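Local coordinates for Vpx protein (Simian immunodeficiency virus, PDB 4Z8L) that recruits the host restriction factor SAMHD1 to the DCAF1-based ubiquitin ligase for degradation, and binds zinc, at residues B[47-55]-B[66-74]. Sequence-based numbering, arbitrary orientation.
Sequences LWNTCVEHW and AKYRYLLLM
W48 drives the benzo edge of its indole into the face of Y70, a T-shaped pair with ring planes at 86°. The centroids of the two six-membered rings are 5.2 Å apart. CE3 of W48 stands over the centre of the Y70 ring, 3.8 Å from Y70 CD2. A first torsion of 171°, which sets CG of W48 opposite the backbone N, carries the indole to helix 63-84 and alongside K67, whose CG comes 3.4 Å from W48 CH2. The same tyrosine ring is met at its edge by L47, through a CB to Y70 CE1 contact of 3.8 Å. One aromatic ring is therefore wedged by two consecutive residues, while its hydroxyl, hydrogen-bonded to N32, ties it to helix 21-35.

At the other end W55 and R69 cross at about a right angle. R69 CG makes a CH-pi contact over the indole face, 4.1 Å from the centroid of the six-membered ring. Bends at chi2 and chi3 fold the arginine back over that ring, its guanidinium plane tilted against it. Outside the two segments, R69 NH2 forms a salt bridge with an acidic side chain of another protein chain. Between these two clusters C51 SG packs 4.0 Å from Y70 CB, and A66 CB touches W55 CB at 4.3 Å and lies near the C51 carbonyl.

The pair illustrates antiparallel helix packing: the segments 47-55 and 66-74 run at 141°. Their axes approach to 8.9 Å, and their CA atoms come nearest at W55 and A66. Helix 21-35 completes the three-helix bundle, touching K67 through L28 and M74 through I31 and A35.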
# COMPACT_ATOMS: atom_id res chain seq x y z
N LEU B 47 -1.52 14.59 11.73
CA LEU B 47 -1.82 14.63 10.33
C LEU B 47 -3.02 15.54 10.15
O LEU B 47 -2.93 16.58 9.50
CB LEU B 47 -2.11 13.23 9.79
CG LEU B 47 -0.90 12.45 9.28
CD1 LEU B 47 -1.35 11.14 8.66
CD2 LEU B 47 -0.12 13.28 8.28
N TRP B 48 -4.10 15.17 10.84
CA TRP B 48 -5.36 15.88 10.70
C TRP B 48 -5.20 17.37 10.90
O TRP B 48 -5.48 18.17 10.01
CB TRP B 48 -6.39 15.33 11.69
CG TRP B 48 -7.61 16.17 11.73
CD1 TRP B 48 -7.87 17.20 12.58
CD2 TRP B 48 -8.72 16.09 10.84
NE1 TRP B 48 -9.09 17.75 12.29
CE2 TRP B 48 -9.63 17.09 11.22
CE3 TRP B 48 -9.04 15.25 9.76
CZ2 TRP B 48 -10.84 17.28 10.57
CZ3 TRP B 48 -10.24 15.44 9.12
CH2 TRP B 48 -11.13 16.45 9.52
N ASN B 49 -4.64 17.72 12.06
CA ASN B 49 -4.45 19.11 12.40
C ASN B 49 -3.63 19.79 11.33
O ASN B 49 -4.04 20.83 10.80
CB ASN B 49 -3.78 19.25 13.76
CG ASN B 49 -4.69 18.83 14.90
OD1 ASN B 49 -5.91 18.86 14.78
ND2 ASN B 49 -4.09 18.43 16.02
N THR B 50 -2.51 19.18 10.94
CA THR B 50 -1.65 19.84 9.97
C THR B 50 -2.43 20.11 8.70
O THR B 50 -2.38 21.22 8.16
CB THR B 50 -0.39 19.02 9.64
OG1 THR B 50 -0.72 17.63 9.60
CG2 THR B 50 0.68 19.25 10.70
N CYS B 51 -3.24 19.15 8.29
CA CYS B 51 -3.99 19.33 7.06
C CYS B 51 -4.97 20.48 7.21
O CYS B 51 -5.02 21.37 6.36
CB CYS B 51 -4.72 18.04 6.67
SG CYS B 51 -3.67 16.86 5.79
N VAL B 52 -5.67 20.52 8.34
CA VAL B 52 -6.69 21.54 8.52
C VAL B 52 -5.97 22.86 8.72
O VAL B 52 -6.53 23.93 8.48
CB VAL B 52 -7.66 21.24 9.69
CG1 VAL B 52 -6.97 21.37 11.02
CG2 VAL B 52 -8.86 22.18 9.65
N GLU B 53 -4.71 22.79 9.15
CA GLU B 53 -3.91 23.99 9.31
C GLU B 53 -3.35 24.45 7.96
O GLU B 53 -3.19 25.65 7.73
CB GLU B 53 -2.77 23.78 10.30
CG GLU B 53 -3.20 23.68 11.75
CD GLU B 53 -2.10 23.15 12.64
OE1 GLU B 53 -0.92 23.49 12.40
OE2 GLU B 53 -2.40 22.40 13.59
N HIS B 54 -3.04 23.50 7.08
CA HIS B 54 -2.29 23.86 5.88
C HIS B 54 -3.17 24.27 4.70
O HIS B 54 -3.11 25.41 4.25
CB HIS B 54 -1.40 22.70 5.45
CG HIS B 54 -0.34 23.09 4.47
ND1 HIS B 54 -0.03 24.40 4.18
CD2 HIS B 54 0.49 22.34 3.70
CE1 HIS B 54 0.94 24.45 3.29
NE2 HIS B 54 1.27 23.21 2.98
N TRP B 55 -3.98 23.35 4.21
CA TRP B 55 -4.76 23.61 3.01
C TRP B 55 -5.99 24.39 3.39
O TRP B 55 -6.35 25.37 2.74
CB TRP B 55 -5.13 22.32 2.30
CG TRP B 55 -4.00 21.76 1.55
CD1 TRP B 55 -3.31 22.35 0.52
CD2 TRP B 55 -3.36 20.50 1.79
NE1 TRP B 55 -2.30 21.52 0.10
CE2 TRP B 55 -2.31 20.38 0.86
CE3 TRP B 55 -3.59 19.47 2.69
CZ2 TRP B 55 -1.49 19.26 0.81
CZ3 TRP B 55 -2.77 18.36 2.65
CH2 TRP B 55 -1.74 18.26 1.71
N ALA B 66 -9.24 19.63 2.36
CA ALA B 66 -8.25 19.26 3.37
C ALA B 66 -8.51 17.86 3.91
O ALA B 66 -7.58 17.10 4.18
CB ALA B 66 -8.25 20.28 4.51
N LYS B 67 -9.79 17.53 4.08
CA LYS B 67 -10.16 16.21 4.56
C LYS B 67 -9.89 15.15 3.49
O LYS B 67 -9.57 14.01 3.80
CB LYS B 67 -11.63 16.17 4.97
CG LYS B 67 -11.92 16.89 6.27
CD LYS B 67 -13.37 16.76 6.71
CE LYS B 67 -14.34 17.03 5.57
NZ LYS B 67 -15.75 16.94 6.04
N TYR B 68 -9.98 15.56 2.23
CA TYR B 68 -9.68 14.66 1.12
C TYR B 68 -8.19 14.34 1.05
O TYR B 68 -7.79 13.19 0.90
CB TYR B 68 -10.16 15.26 -0.20
CG TYR B 68 -9.80 14.42 -1.41
CD1 TYR B 68 -10.35 13.17 -1.60
CD2 TYR B 68 -8.90 14.90 -2.36
CE1 TYR B 68 -10.02 12.40 -2.71
CE2 TYR B 68 -8.57 14.15 -3.46
CZ TYR B 68 -9.13 12.90 -3.63
OH TYR B 68 -8.79 12.15 -4.74
N ARG B 69 -7.36 15.38 1.17
CA ARG B 69 -5.92 15.20 1.16
C ARG B 69 -5.45 14.41 2.39
O ARG B 69 -4.52 13.59 2.30
CB ARG B 69 -5.22 16.56 1.10
CG ARG B 69 -5.49 17.33 -0.18
CD ARG B 69 -4.91 16.63 -1.39
NE ARG B 69 -3.47 16.42 -1.27
CZ ARG B 69 -2.55 17.26 -1.75
NH1 ARG B 69 -2.92 18.36 -2.40
NH2 ARG B 69 -1.26 16.99 -1.60
N TYR B 70 -6.11 14.65 3.52
CA TYR B 70 -5.88 13.86 4.73
C TYR B 70 -6.18 12.39 4.46
O TYR B 70 -5.38 11.51 4.79
CB TYR B 70 -6.75 14.37 5.88
CG TYR B 70 -6.81 13.43 7.07
CD1 TYR B 70 -5.76 13.37 7.97
CD2 TYR B 70 -7.91 12.61 7.27
CE1 TYR B 70 -5.81 12.51 9.06
CE2 TYR B 70 -7.97 11.75 8.35
CZ TYR B 70 -6.92 11.71 9.24
OH TYR B 70 -6.97 10.86 10.32
N LEU B 71 -7.34 12.16 3.85
CA LEU B 71 -7.78 10.82 3.48
C LEU B 71 -6.74 10.11 2.63
O LEU B 71 -6.35 8.98 2.93
CB LEU B 71 -9.11 10.90 2.71
CG LEU B 71 -9.59 9.66 1.96
CD1 LEU B 71 -10.00 8.55 2.90
CD2 LEU B 71 -10.73 10.02 1.02
N LEU B 72 -6.29 10.79 1.59
CA LEU B 72 -5.24 10.28 0.70
C LEU B 72 -3.98 9.88 1.46
O LEU B 72 -3.51 8.73 1.36
CB LEU B 72 -4.90 11.33 -0.36
CG LEU B 72 -5.60 11.24 -1.72
CD1 LEU B 72 -7.05 10.82 -1.57
CD2 LEU B 72 -5.50 12.57 -2.45
N LEU B 73 -3.45 10.83 2.23
CA LEU B 73 -2.24 10.58 3.01
C LEU B 73 -2.39 9.33 3.87
O LEU B 73 -1.51 8.48 3.91
CB LEU B 73 -1.91 11.77 3.91
CG LEU B 73 -1.37 13.03 3.25
CD1 LEU B 73 -0.81 13.98 4.30
CD2 LEU B 73 -0.32 12.70 2.21
N MET B 74 -3.53 9.22 4.54
CA MET B 74 -3.71 8.12 5.48
C MET B 74 -3.97 6.79 4.78
O MET B 74 -3.68 5.73 5.34
CB MET B 74 -4.81 8.44 6.48
CG MET B 74 -4.39 8.10 7.90
SD MET B 74 -5.72 8.26 9.09
CE MET B 74 -6.66 6.82 8.62